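Local coordinates for protein MJ1225 (Methanocaldococcus jannaschii, PDB 3KH5), which is of unknown function but binds AMP and ADP through its CBS domains, as a putative archaeal relative of the gamma subunit of AMP-activated protein kinase, at residues Lys12-Val17 against Leu127-Thr132; Val17-Thr22 against Leu38-Ala43; Thr21-Ala26 against Ala80-Pro85; Arg166-Ala171 against Ile220-Met225. All coordinates share one frame; numbering follows the deposited sequence.

Interaction 1 (Lys12-Val17 against Leu127-Thr132); sequences KKIVTV and LISLIT. With ADP (adenosine-5'-diphosphate), chain B.
Thr132 OG1 serves two partners: it donates to the alpha-phosphate of ADP, with OG1 and O2A 2.8 Å apart, and as the N-cap of helix 133-140 it also caps a backbone N of that helix. At the other end of the nucleotide the backbone of Val15 reads the adenine. Val15 N donates to ADP N1 over 3.1 Å, nearly straight at 159°, and ADP N6 donates to Val15 O over 3.1 Å. Between these grips the two segments meet through Ile14, whose side chain crosses those of Leu127 and Leu130 at about a right angle. Its CB lies against Leu127 CD2 (3.8 Å), CG1 rests on the Ser129 backbone, and CD1 sits 4.0 Å from Leu130 CB while also touching ADP C2. This is the nucleotide cleft of a CBS pair, with the loop coming from the first CBS repeat and strand 127-132 from the second. A classic beta bulge, in which Ile128 and Ser129 both face Ile120, interrupts that strand. Leu130 CD2 lies over one face of the five-membered ring, 3.8 Å from ADP N7. Further out Thr16 CG2 and Leu127 CD2 meet tip to tip at 3.6 Å.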
loop_
_atom_site.group_PDB
_atom_site.type_symbol
_atom_site.label_atom_id
_atom_site.label_comp_id
_atom_site.label_asym_id
_atom_site.label_seq_id
_atom_site.Cartn_x
_atom_site.Cartn_y
_atom_site.Cartn_z
ATOM N N LYS A 12 -16.707 -2.798 10.969
ATOM C CA LYS A 12 -15.743 -2.980 12.033
ATOM C C LYS A 12 -15.307 -1.641 12.622
ATOM O O LYS A 12 -15.560 -0.574 12.051
ATOM C CB LYS A 12 -14.518 -3.757 11.522
ATOM C CG LYS A 12 -13.308 -3.608 12.452
ATOM C CD LYS A 12 -12.144 -4.520 12.181
ATOM C CE LYS A 12 -11.090 -4.267 13.269
ATOM N NZ LYS A 12 -9.977 -5.248 13.230
ATOM N N LYS A 13 -14.669 -1.718 13.785
ATOM C CA LYS A 13 -13.934 -0.600 14.353
ATOM C C LYS A 13 -12.699 -0.308 13.504
ATOM O O LYS A 13 -12.018 -1.222 13.032
ATOM C CB LYS A 13 -13.532 -0.895 15.806
ATOM C CG LYS A 13 -12.706 -2.179 16.036
ATOM C CD LYS A 13 -13.577 -3.427 16.218
ATOM C CE LYS A 13 -14.276 -3.441 17.572
ATOM N NZ LYS A 13 -15.395 -4.432 17.610
ATOM N N ILE A 14 -12.412 0.969 13.302
ATOM C CA ILE A 14 -11.243 1.322 12.521
ATOM C C ILE A 14 -10.035 1.389 13.439
ATOM O O ILE A 14 -10.062 2.059 14.474
ATOM C CB ILE A 14 -11.449 2.629 11.722
ATOM C CG1 ILE A 14 -12.674 2.506 10.801
ATOM C CG2 ILE A 14 -10.196 2.994 10.918
ATOM C CD1 ILE A 14 -12.740 1.207 9.968
ATOM N N VAL A 15 -8.992 0.657 13.060
ATOM C CA VAL A 15 -7.719 0.669 13.776
ATOM C C VAL A 15 -6.993 1.990 13.500
ATOM O O VAL A 15 -6.740 2.341 12.345
ATOM C CB VAL A 15 -6.836 -0.549 13.391
ATOM C CG1 VAL A 15 -5.450 -0.428 13.993
ATOM C CG2 VAL A 15 -7.492 -1.849 13.844
ATOM N N THR A 16 -6.677 2.717 14.567
ATOM C CA THR A 16 -6.053 4.031 14.454
ATOM C C THR A 16 -4.833 4.161 15.355
ATOM O O THR A 16 -4.606 3.333 16.245
ATOM C CB THR A 16 -7.039 5.161 14.838
ATOM O OG1 THR A 16 -7.449 4.996 16.201
ATOM C CG2 THR A 16 -8.265 5.156 13.941
ATOM N N VAL A 17 -4.048 5.207 15.105
ATOM C CA VAL A 17 -3.029 5.680 16.048
ATOM C C VAL A 17 -3.233 7.179 16.353
ATOM O O VAL A 17 -4.094 7.830 15.753
ATOM C CB VAL A 17 -1.577 5.397 15.551
ATOM C CG1 VAL A 17 -1.348 3.900 15.357
ATOM C CG2 VAL A 17 -1.266 6.166 14.267
ATOM N N LEU A 127 -13.758 10.634 12.934
ATOM C CA LEU A 127 -13.719 9.378 12.195
ATOM C C LEU A 127 -14.994 8.568 12.416
ATOM O O LEU A 127 -15.382 8.301 13.556
ATOM C CB LEU A 127 -12.490 8.551 12.580
ATOM C CG LEU A 127 -12.275 7.266 11.773
ATOM C CD1 LEU A 127 -11.860 7.578 10.340
ATOM C CD2 LEU A 127 -11.242 6.387 12.443
ATOM N N ILE A 128 -15.637 8.188 11.315
ATOM C CA ILE A 128 -16.850 7.377 11.343
ATOM C C ILE A 128 -16.527 5.951 10.897
ATOM O O ILE A 128 -16.850 4.983 11.591
ATOM C CB ILE A 128 -17.970 8.006 10.454
ATOM C CG1 ILE A 128 -18.533 9.291 11.095
ATOM C CG2 ILE A 128 -19.099 7.005 10.171
ATOM C CD1 ILE A 128 -18.839 9.185 12.607
ATOM N N SER A 129 -15.879 5.844 9.739
ATOM C CA SER A 129 -15.486 4.565 9.162
ATOM C C SER A 129 -14.328 4.772 8.185
ATOM O O SER A 129 -13.588 5.753 8.286
ATOM C CB SER A 129 -16.679 3.916 8.449
ATOM O OG SER A 129 -16.410 2.556 8.149
ATOM N N LEU A 130 -14.185 3.840 7.245
ATOM C CA LEU A 130 -13.175 3.899 6.195
ATOM C C LEU A 130 -13.621 3.006 5.045
ATOM O O LEU A 130 -14.170 1.924 5.266
ATOM C CB LEU A 130 -11.812 3.432 6.714
ATOM C CG LEU A 130 -10.640 3.474 5.725
ATOM C CD1 LEU A 130 -9.662 4.579 6.101
ATOM C CD2 LEU A 130 -9.929 2.136 5.738
ATOM N N ILE A 131 -13.389 3.472 3.822
ATOM C CA ILE A 131 -13.680 2.702 2.613
ATOM C C ILE A 131 -12.413 2.594 1.761
ATOM O O ILE A 131 -11.641 3.549 1.662
ATOM C CB ILE A 131 -14.847 3.334 1.796
ATOM C CG1 ILE A 131 -15.276 2.443 0.623
ATOM C CG2 ILE A 131 -14.502 4.733 1.304
ATOM C CD1 ILE A 131 -16.462 1.555 0.929
ATOM N N THR A 132 -12.200 1.427 1.159
ATOM C CA THR A 132 -11.052 1.211 0.288
ATOM C C THR A 132 -11.567 0.720 -1.054
ATOM O O THR A 132 -12.752 0.400 -1.187
ATOM C CB THR A 132 -10.089 0.152 0.860
ATOM O OG1 THR A 132 -10.712 -1.138 0.810
ATOM C CG2 THR A 132 -9.701 0.475 2.302
HETATM P PB ADP B . -4.763 -1.106 2.791
HETATM O O1B ADP B . -4.619 -1.838 4.070
HETATM O O2B ADP B . -3.779 -1.702 1.646
HETATM O O3B ADP B . -4.344 0.435 2.900
HETATM P PA ADP B . -6.719 -2.469 1.380
HETATM O O1A ADP B . -5.910 -3.717 1.560
HETATM O O2A ADP B . -8.329 -2.575 1.075
HETATM O O3A ADP B . -6.261 -1.129 2.202
HETATM O "O5'" ADP B . -7.310 -2.752 2.895
HETATM C "C5'" ADP B . -7.342 -4.047 3.578
HETATM C "C4'" ADP B . -8.765 -4.417 4.099
HETATM O "O4'" ADP B . -8.971 -4.145 5.522
HETATM C "C3'" ADP B . -9.797 -3.593 3.324
HETATM O "O3'" ADP B . -10.866 -4.443 2.861
HETATM C "C2'" ADP B . -10.314 -2.543 4.303
HETATM O "O2'" ADP B . -11.742 -2.609 4.281
HETATM C "C1'" ADP B . -9.796 -2.947 5.696
HETATM N N9 ADP B . -8.962 -1.921 6.444
HETATM C C8 ADP B . -7.934 -1.219 5.957
HETATM N N7 ADP B . -7.438 -0.426 6.910
HETATM C C5 ADP B . -8.146 -0.623 8.019
HETATM C C6 ADP B . -8.097 -0.094 9.310
HETATM N N6 ADP B . -7.188 0.822 9.636
HETATM N N1 ADP B . -8.988 -0.523 10.225
HETATM C C2 ADP B . -9.903 -1.434 9.911
HETATM N N3 ADP B . -9.972 -1.956 8.691
HETATM C C4 ADP B . -9.115 -1.572 7.724
#

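Interaction 2 (Val17-Thr22 against Leu38-Ala43); sequences VYPTTT and LPVVNA
The Tyr18 ring has the carbonyl of Val41 at its edge, close to the ring plane, with Tyr18 CD1 3.3 Å from Val41 O. Ala43 CB sits above the CD1-CE1 side of the ring, 3.7 Å from Tyr18 CD1. The setting is the beta-alpha-beta unit of the first CBS repeat: Val17 makes a single parallel bridge to Val40 on strand 37-41, and helix 23-33 connects the two. Val17 N donates to Pro39 O (3.1 Å) and Val41 N to Val17 O (3.0 Å), so the one residue is held on both its amide and its carbonyl. Inward, Val17 CG1 meets Leu38 CD1 and its CG2 meets Val40 CG2 at 3.8 Å, while the ring of Pro39 touches an ADP. In Tyr18 a chi1 of -48° sets CG anti to the carbonyl carbon, beside the backbone N. An alanine here would probably leave Ala43 CB and the Val41 carbonyl without the ring against them. A type I turn from Tyr18 to Thr21 then leads the chain off, closed by Thr21 N on Tyr18 O and braced by Tyr18 N donating to Thr21 OG1 (3.0 Å, 156°). The second methyl of Val40, CG1, lies against the Tyr18-Pro19 peptide, 3.5 Å from Pro19 N.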
loop_
_atom_site.group_PDB
_atom_site.type_symbol
_atom_site.label_atom_id
_atom_site.label_comp_id
_atom_site.label_asym_id
_atom_site.label_seq_id
_atom_site.Cartn_x
_atom_site.Cartn_y
_atom_site.Cartn_z
ATOM N N VAL A 17 -4.048 5.207 15.105
ATOM C CA VAL A 17 -3.029 5.680 16.048
ATOM C C VAL A 17 -3.233 7.179 16.353
ATOM O O VAL A 17 -4.094 7.830 15.753
ATOM C CB VAL A 17 -1.577 5.397 15.551
ATOM C CG1 VAL A 17 -1.348 3.900 15.357
ATOM C CG2 VAL A 17 -1.266 6.166 14.267
ATOM N N TYR A 18 -2.446 7.709 17.292
ATOM C CA TYR A 18 -2.495 9.130 17.673
ATOM C C TYR A 18 -1.252 9.855 17.188
ATOM O O TYR A 18 -0.253 9.205 16.880
ATOM C CB TYR A 18 -2.623 9.272 19.191
ATOM C CG TYR A 18 -3.698 8.384 19.739
ATOM C CD1 TYR A 18 -5.044 8.690 19.543
ATOM C CD2 TYR A 18 -3.377 7.210 20.413
ATOM C CE1 TYR A 18 -6.045 7.857 20.027
ATOM C CE2 TYR A 18 -4.367 6.372 20.904
ATOM C CZ TYR A 18 -5.699 6.700 20.708
ATOM O OH TYR A 18 -6.683 5.869 21.193
ATOM N N PRO A 19 -1.297 11.206 17.120
ATOM C CA PRO A 19 -0.126 11.949 16.650
ATOM C C PRO A 19 1.117 11.690 17.494
ATOM O O PRO A 19 2.235 11.745 16.974
ATOM C CB PRO A 19 -0.554 13.417 16.794
ATOM C CG PRO A 19 -2.029 13.384 16.730
ATOM C CD PRO A 19 -2.442 12.101 17.379
ATOM N N THR A 20 0.918 11.400 18.777
ATOM C CA THR A 20 2.035 11.159 19.693
ATOM C C THR A 20 2.445 9.685 19.817
ATOM O O THR A 20 3.420 9.369 20.507
ATOM C CB THR A 20 1.769 11.756 21.093
ATOM O OG1 THR A 20 0.476 11.345 21.553
ATOM C CG2 THR A 20 1.828 13.276 21.050
ATOM N N THR A 21 1.703 8.788 19.169
ATOM C CA THR A 21 2.118 7.392 19.050
ATOM C C THR A 21 3.454 7.375 18.300
ATOM O O THR A 21 3.594 8.047 17.278
ATOM C CB THR A 21 1.059 6.572 18.276
ATOM O OG1 THR A 21 -0.208 6.682 18.936
ATOM C CG2 THR A 21 1.447 5.100 18.183
ATOM N N THR A 22 4.440 6.640 18.815
ATOM C CA THR A 22 5.745 6.554 18.150
ATOM C C THR A 22 5.631 5.822 16.823
ATOM O O THR A 22 4.730 4.999 16.637
ATOM C CB THR A 22 6.813 5.819 19.003
ATOM O OG1 THR A 22 6.410 4.461 19.211
ATOM C CG2 THR A 22 7.024 6.502 20.344
ATOM N N LEU A 38 -3.306 3.356 8.358
ATOM C CA LEU A 38 -3.761 3.804 9.676
ATOM C C LEU A 38 -4.087 5.298 9.766
ATOM O O LEU A 38 -3.169 6.134 9.711
ATOM C CB LEU A 38 -2.727 3.450 10.758
ATOM C CG LEU A 38 -2.240 2.009 10.945
ATOM C CD1 LEU A 38 -1.169 1.955 12.026
ATOM C CD2 LEU A 38 -3.382 1.063 11.280
ATOM N N PRO A 39 -5.389 5.642 9.918
ATOM C CA PRO A 39 -5.772 7.014 10.251
ATOM C C PRO A 39 -5.142 7.451 11.563
ATOM O O PRO A 39 -5.044 6.662 12.510
ATOM C CB PRO A 39 -7.296 6.932 10.408
ATOM C CG PRO A 39 -7.695 5.785 9.570
ATOM C CD PRO A 39 -6.577 4.789 9.708
ATOM N N VAL A 40 -4.694 8.699 11.588
ATOM C CA VAL A 40 -4.174 9.306 12.792
ATOM C C VAL A 40 -5.264 10.250 13.300
ATOM O O VAL A 40 -5.746 11.122 12.568
ATOM C CB VAL A 40 -2.822 10.017 12.544
ATOM C CG1 VAL A 40 -2.235 10.525 13.850
ATOM C CG2 VAL A 40 -1.831 9.064 11.869
ATOM N N VAL A 41 -5.682 10.030 14.543
ATOM C CA VAL A 41 -6.789 10.778 15.138
ATOM C C VAL A 41 -6.386 11.414 16.475
ATOM O O VAL A 41 -5.463 10.933 17.137
ATOM C CB VAL A 41 -8.041 9.874 15.349
ATOM C CG1 VAL A 41 -8.574 9.331 14.024
ATOM C CG2 VAL A 41 -7.769 8.745 16.355
ATOM N N ASN A 42 -7.068 12.487 16.874
ATOM C CA ASN A 42 -6.923 13.012 18.238
ATOM C C ASN A 42 -7.541 12.051 19.254
ATOM O O ASN A 42 -8.545 11.398 18.954
ATOM C CB ASN A 42 -7.595 14.376 18.376
ATOM C CG ASN A 42 -6.977 15.432 17.489
ATOM O OD1 ASN A 42 -7.682 16.265 16.919
ATOM N ND2 ASN A 42 -5.655 15.408 17.365
ATOM N N ALA A 43 -6.967 11.992 20.462
ATOM C CA ALA A 43 -7.376 10.967 21.458
ATOM C C ALA A 43 -8.711 11.073 22.260
ATOM O O ALA A 43 -9.337 10.034 22.492
ATOM C CB ALA A 43 -6.204 10.694 22.429
#

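Interaction 3 (Thr21-Ala26 against Ala80-Pro85); sequences TTIRKA and AAINEP
Ile82 O takes the amide of Arg24: Arg24 N lies 2.8 Å from it, in the carbonyl plane and on a lone pair. One residue earlier, Ile23 N donates to Glu84 O at 2.9 Å, almost in line with the carbonyl (C=O...N 173°). Ile23 N also comes near Ile82 O, but at a poor angle, and Glu84 O is its real acceptor. Lys25 N turns instead to a side chain, Thr22 OG1, 3.0 Å away; a chi1 of 63° puts that hydroxyl between its own backbone N and carbonyl carbon, where it can cap. With Ala26 N the usual helical pattern starts, bonded to Thr22 O. Thr22 is thus the N-cap of helix 23-33, and the first two amides of that helix are satisfied across the contact by carbonyls of the chain leaving helix 78-81. Those carbonyls are offered by a type I turn, Ala81 to Glu84, closed by Glu84 N on Ala81 O. Glu84 O receives more than the amide, since Thr22 CA makes a CA-H...O contact with it at 3.3 Å. The carboxylate of Glu84 turns elsewhere: OE1 is hydrogen-bonded by His74 and has a long, weak ion pair with Lys73, a residue of an AMP pocket. Apolar packing fills in around the bonds. Ile82 CD1 lies 3.8 Å from Arg24 CB and also reaches the edge of the guanidinium, whereas Ile82 CG2 meets Ile23 CG2 at 3.9 Å, the two side chains crossing at about a right angle. Phe60 of helix 54-63 touches both isoleucines.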
loop_
_atom_site.group_PDB
_atom_site.type_symbol
_atom_site.label_atom_id
_atom_site.label_comp_id
_atom_site.label_asym_id
_atom_site.label_seq_id
_atom_site.Cartn_x
_atom_site.Cartn_y
_atom_site.Cartn_z
ATOM N N THR A 21 1.703 8.788 19.169
ATOM C CA THR A 21 2.118 7.392 19.050
ATOM C C THR A 21 3.454 7.375 18.300
ATOM O O THR A 21 3.594 8.047 17.278
ATOM C CB THR A 21 1.059 6.572 18.276
ATOM O OG1 THR A 21 -0.208 6.682 18.936
ATOM C CG2 THR A 21 1.447 5.100 18.183
ATOM N N THR A 22 4.440 6.640 18.815
ATOM C CA THR A 22 5.745 6.554 18.150
ATOM C C THR A 22 5.631 5.822 16.823
ATOM O O THR A 22 4.730 4.999 16.637
ATOM C CB THR A 22 6.813 5.819 19.003
ATOM O OG1 THR A 22 6.410 4.461 19.211
ATOM C CG2 THR A 22 7.024 6.502 20.344
ATOM N N ILE A 23 6.551 6.117 15.909
ATOM C CA ILE A 23 6.703 5.349 14.671
ATOM C C ILE A 23 6.811 3.838 14.956
ATOM O O ILE A 23 6.141 3.036 14.296
ATOM C CB ILE A 23 7.919 5.850 13.838
ATOM C CG1 ILE A 23 7.653 7.265 13.301
ATOM C CG2 ILE A 23 8.242 4.881 12.692
ATOM C CD1 ILE A 23 8.906 8.048 12.905
ATOM N N ARG A 24 7.640 3.460 15.938
ATOM C CA ARG A 24 7.788 2.043 16.332
ATOM C C ARG A 24 6.433 1.415 16.659
ATOM O O ARG A 24 6.101 0.354 16.130
ATOM C CB ARG A 24 8.772 1.830 17.511
ATOM C CG ARG A 24 9.012 0.315 17.875
ATOM C CD ARG A 24 9.906 0.055 19.126
ATOM N NE ARG A 24 9.954 -1.368 19.532
ATOM C CZ ARG A 24 10.980 -2.200 19.321
ATOM N NH1 ARG A 24 12.074 -1.790 18.688
ATOM N NH2 ARG A 24 10.905 -3.462 19.737
ATOM N N LYS A 25 5.657 2.075 17.521
ATOM C CA LYS A 25 4.338 1.574 17.935
ATOM C C LYS A 25 3.346 1.523 16.771
ATOM O O LYS A 25 2.523 0.608 16.696
ATOM C CB LYS A 25 3.769 2.407 19.097
ATOM C CG LYS A 25 2.425 1.917 19.675
ATOM C CD LYS A 25 2.591 0.735 20.630
ATOM C CE LYS A 25 1.244 0.238 21.159
ATOM N NZ LYS A 25 1.395 -0.964 22.035
ATOM N N ALA A 26 3.424 2.508 15.875
ATOM C CA ALA A 26 2.608 2.524 14.660
ATOM C C ALA A 26 2.917 1.314 13.781
ATOM O O ALA A 26 2.003 0.676 13.255
ATOM C CB ALA A 26 2.819 3.821 13.886
ATOM N N ALA A 80 16.631 4.792 17.381
ATOM C CA ALA A 80 16.278 6.043 18.050
ATOM C C ALA A 80 15.192 6.803 17.281
ATOM O O ALA A 80 14.260 7.344 17.884
ATOM C CB ALA A 80 17.507 6.919 18.242
ATOM N N ALA A 81 15.324 6.830 15.954
ATOM C CA ALA A 81 14.417 7.573 15.077
ATOM C C ALA A 81 12.981 7.087 15.191
ATOM O O ALA A 81 12.043 7.880 15.104
ATOM C CB ALA A 81 14.890 7.501 13.630
ATOM N N ILE A 82 12.810 5.783 15.393
ATOM C CA ILE A 82 11.468 5.215 15.512
ATOM C C ILE A 82 10.781 5.532 16.839
ATOM O O ILE A 82 9.610 5.198 17.024
ATOM C CB ILE A 82 11.417 3.692 15.220
ATOM C CG1 ILE A 82 12.358 2.913 16.144
ATOM C CG2 ILE A 82 11.705 3.425 13.738
ATOM C CD1 ILE A 82 12.217 1.397 16.055
ATOM N N ASN A 83 11.503 6.180 17.753
ATOM C CA ASN A 83 10.886 6.712 18.970
ATOM C C ASN A 83 10.212 8.075 18.761
ATOM O O ASN A 83 9.489 8.551 19.642
ATOM C CB ASN A 83 11.878 6.736 20.145
ATOM C CG ASN A 83 12.051 5.365 20.798
ATOM O OD1 ASN A 83 11.317 4.418 20.500
ATOM N ND2 ASN A 83 13.023 5.257 21.698
ATOM N N GLU A 84 10.429 8.684 17.594
ATOM C CA GLU A 84 9.731 9.917 17.210
ATOM C C GLU A 84 8.227 9.676 17.080
ATOM O O GLU A 84 7.813 8.593 16.669
ATOM C CB GLU A 84 10.272 10.458 15.879
ATOM C CG GLU A 84 11.713 10.961 15.922
ATOM C CD GLU A 84 11.851 12.369 16.482
ATOM O OE1 GLU A 84 13.002 12.803 16.693
ATOM O OE2 GLU A 84 10.824 13.045 16.707
ATOM N N PRO A 85 7.407 10.687 17.425
ATOM C CA PRO A 85 5.967 10.590 17.221
ATOM C C PRO A 85 5.631 10.467 15.737
ATOM O O PRO A 85 6.312 11.052 14.886
ATOM C CB PRO A 85 5.435 11.908 17.792
ATOM C CG PRO A 85 6.580 12.845 17.722
ATOM C CD PRO A 85 7.795 12.004 17.972
#

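Interaction 4 (Arg166-Ala171 against Ile220-Met225); sequences RLKDVA and ITNVRM
Leu167 N donates to Val223 O (2.8 Å) and Lys168 N to Thr221 O (2.9 Å), so two carbonyls of 220-225 take up the first amides of helix 167-177, whose N-cap is Arg166. Next to these bonds Leu167 CD2 packs on Thr221 CG2. Met225 folds back through bends at chi2 and chi3 (-51° and 87°), bringing CE to 3.6 Å from Leu167 CA while its CG meets Val170 CG2, also at 3.6 Å. An alanine in place of Met225 would probably open a gap against Val170 CG2 and Leu167 CA at the start of the helix. On the outer side Arg166 and Arg224 lie side by side, with Arg224 NH2 over one face of the other guanidinium and the two NH2 atoms 3.7 Å apart. Each guanidinium also has a polar partner, which would probably ease the closeness of the like charges: Arg224 NH1 bonds Gly164 O, and a water accepts from Arg166 NE (2.9 Å) while donating to Asn222 O (2.9 Å). Around this junction, Phe199 of helix 196-203 touches Leu167, Val170 and Met225, helix 206-213 reaches Ile220 and Val223 through Met212 and Trp207, and helix 54-63 brings Met61 against Leu167.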
loop_
_atom_site.group_PDB
_atom_site.type_symbol
_atom_site.label_atom_id
_atom_site.label_comp_id
_atom_site.label_asym_id
_atom_site.label_seq_id
_atom_site.Cartn_x
_atom_site.Cartn_y
_atom_site.Cartn_z
ATOM N N ARG A 166 19.286 -3.436 -4.444
ATOM C CA ARG A 166 19.284 -3.259 -2.995
ATOM C C ARG A 166 17.951 -2.620 -2.570
ATOM O O ARG A 166 17.338 -1.876 -3.344
ATOM C CB ARG A 166 20.489 -2.404 -2.555
ATOM C CG ARG A 166 21.899 -2.965 -2.954
ATOM C CD ARG A 166 23.005 -1.901 -2.712
ATOM N NE ARG A 166 24.389 -2.370 -2.918
ATOM C CZ ARG A 166 25.157 -2.057 -3.966
ATOM N NH1 ARG A 166 24.690 -1.278 -4.939
ATOM N NH2 ARG A 166 26.397 -2.533 -4.045
ATOM N N LEU A 167 17.507 -2.932 -1.353
ATOM C CA LEU A 167 16.247 -2.406 -0.805
ATOM C C LEU A 167 16.187 -0.881 -0.831
ATOM O O LEU A 167 15.140 -0.305 -1.134
ATOM C CB LEU A 167 16.023 -2.926 0.625
ATOM C CG LEU A 167 14.719 -2.595 1.370
ATOM C CD1 LEU A 167 14.434 -3.630 2.446
ATOM C CD2 LEU A 167 14.738 -1.194 1.988
ATOM N N LYS A 168 17.308 -0.237 -0.513
ATOM C CA LYS A 168 17.395 1.219 -0.522
ATOM C C LYS A 168 17.001 1.837 -1.876
ATOM O O LYS A 168 16.397 2.910 -1.909
ATOM C CB LYS A 168 18.789 1.682 -0.070
ATOM C CG LYS A 168 19.896 1.511 -1.105
ATOM C CD LYS A 168 21.270 1.379 -0.456
ATOM C CE LYS A 168 22.375 1.913 -1.365
ATOM N NZ LYS A 168 22.299 1.410 -2.780
ATOM N N ASP A 169 17.320 1.152 -2.981
ATOM C CA ASP A 169 17.036 1.663 -4.332
ATOM C C ASP A 169 15.632 1.313 -4.804
ATOM O O ASP A 169 14.977 2.122 -5.460
ATOM C CB ASP A 169 18.070 1.160 -5.350
ATOM C CG ASP A 169 19.485 1.624 -5.034
ATOM O OD1 ASP A 169 19.682 2.820 -4.716
ATOM O OD2 ASP A 169 20.410 0.789 -5.108
ATOM N N VAL A 170 15.179 0.102 -4.487
ATOM C CA VAL A 170 13.797 -0.285 -4.755
ATOM C C VAL A 170 12.829 0.622 -3.988
ATOM O O VAL A 170 11.784 0.998 -4.517
ATOM C CB VAL A 170 13.546 -1.771 -4.418
ATOM C CG1 VAL A 170 12.063 -2.125 -4.535
ATOM C CG2 VAL A 170 14.369 -2.654 -5.333
ATOM N N ALA A 171 13.185 0.977 -2.750
ATOM C CA ALA A 171 12.378 1.886 -1.925
ATOM C C ALA A 171 12.175 3.247 -2.588
ATOM O O ALA A 171 11.083 3.824 -2.539
ATOM C CB ALA A 171 13.010 2.057 -0.550
ATOM N N ILE A 220 20.121 -3.758 6.692
ATOM C CA ILE A 220 18.695 -3.870 6.378
ATOM C C ILE A 220 18.408 -3.323 4.978
ATOM O O ILE A 220 17.830 -4.032 4.141
ATOM C CB ILE A 220 17.789 -3.175 7.433
ATOM C CG1 ILE A 220 17.984 -3.825 8.810
ATOM C CG2 ILE A 220 16.312 -3.241 7.005
ATOM C CD1 ILE A 220 17.350 -3.052 9.967
ATOM N N THR A 221 18.819 -2.085 4.709
ATOM C CA THR A 221 18.542 -1.486 3.399
ATOM C C THR A 221 19.494 -1.930 2.285
ATOM O O THR A 221 19.242 -1.642 1.111
ATOM C CB THR A 221 18.466 0.059 3.445
ATOM O OG1 THR A 221 19.702 0.598 3.936
ATOM C CG2 THR A 221 17.302 0.519 4.321
ATOM N N ASN A 222 20.570 -2.631 2.636
ATOM C CA ASN A 222 21.473 -3.183 1.622
ATOM C C ASN A 222 21.025 -4.546 1.072
ATOM O O ASN A 222 21.545 -5.009 0.052
ATOM C CB ASN A 222 22.921 -3.238 2.134
ATOM C CG ASN A 222 23.611 -1.879 2.094
ATOM O OD1 ASN A 222 23.435 -1.101 1.155
ATOM N ND2 ASN A 222 24.414 -1.598 3.115
ATOM N N VAL A 223 20.054 -5.166 1.747
ATOM C CA VAL A 223 19.491 -6.464 1.349
ATOM C C VAL A 223 18.978 -6.395 -0.083
ATOM O O VAL A 223 18.392 -5.386 -0.481
ATOM C CB VAL A 223 18.327 -6.883 2.292
ATOM C CG1 VAL A 223 17.686 -8.198 1.839
ATOM C CG2 VAL A 223 18.825 -7.031 3.707
ATOM N N ARG A 224 19.206 -7.458 -0.853
ATOM C CA ARG A 224 18.778 -7.500 -2.251
ATOM C C ARG A 224 17.429 -8.194 -2.385
ATOM O O ARG A 224 17.084 -9.055 -1.571
ATOM C CB ARG A 224 19.837 -8.184 -3.121
ATOM C CG ARG A 224 21.193 -7.496 -3.053
ATOM C CD ARG A 224 22.212 -8.100 -3.993
ATOM N NE ARG A 224 23.503 -7.423 -3.864
ATOM C CZ ARG A 224 23.966 -6.491 -4.697
ATOM N NH1 ARG A 224 23.262 -6.123 -5.762
ATOM N NH2 ARG A 224 25.150 -5.938 -4.478
ATOM N N MET A 225 16.679 -7.810 -3.416
ATOM C CA MET A 225 15.314 -8.303 -3.642
ATOM C C MET A 225 15.176 -9.820 -3.630
ATOM O O MET A 225 14.210 -10.348 -3.079
ATOM C CB MET A 225 14.737 -7.735 -4.943
ATOM C CG MET A 225 14.489 -6.232 -4.921
ATOM S SD MET A 225 13.526 -5.661 -3.498
ATOM C CE MET A 225 14.806 -5.403 -2.260
HETATM O O HOH W 1 24.203 -4.717 -1.156
#

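Interactions 1, 2 and 3 follow one run of chain: 1 and 2 share Val17, and 2 and 3 share Thr21 and Thr22, so the lead-in to helix 23-33 is held in turn by strand 127-132, by strand 37-41 and by segment 80-85. Interaction 4 lies apart, its centre about 32 Å from that of interaction 1, yet repeats the chemistry of interaction 3, with foreign carbonyls on the first amides of a helix. Interaction 1 joins its segments without a hydrogen bond between them, by apolar packing and ADP, whereas interaction 2 rests on a single parallel bridge between a loop residue and strand 37-41. All four are partly buried; the arginine pair of interaction 4 is exposed.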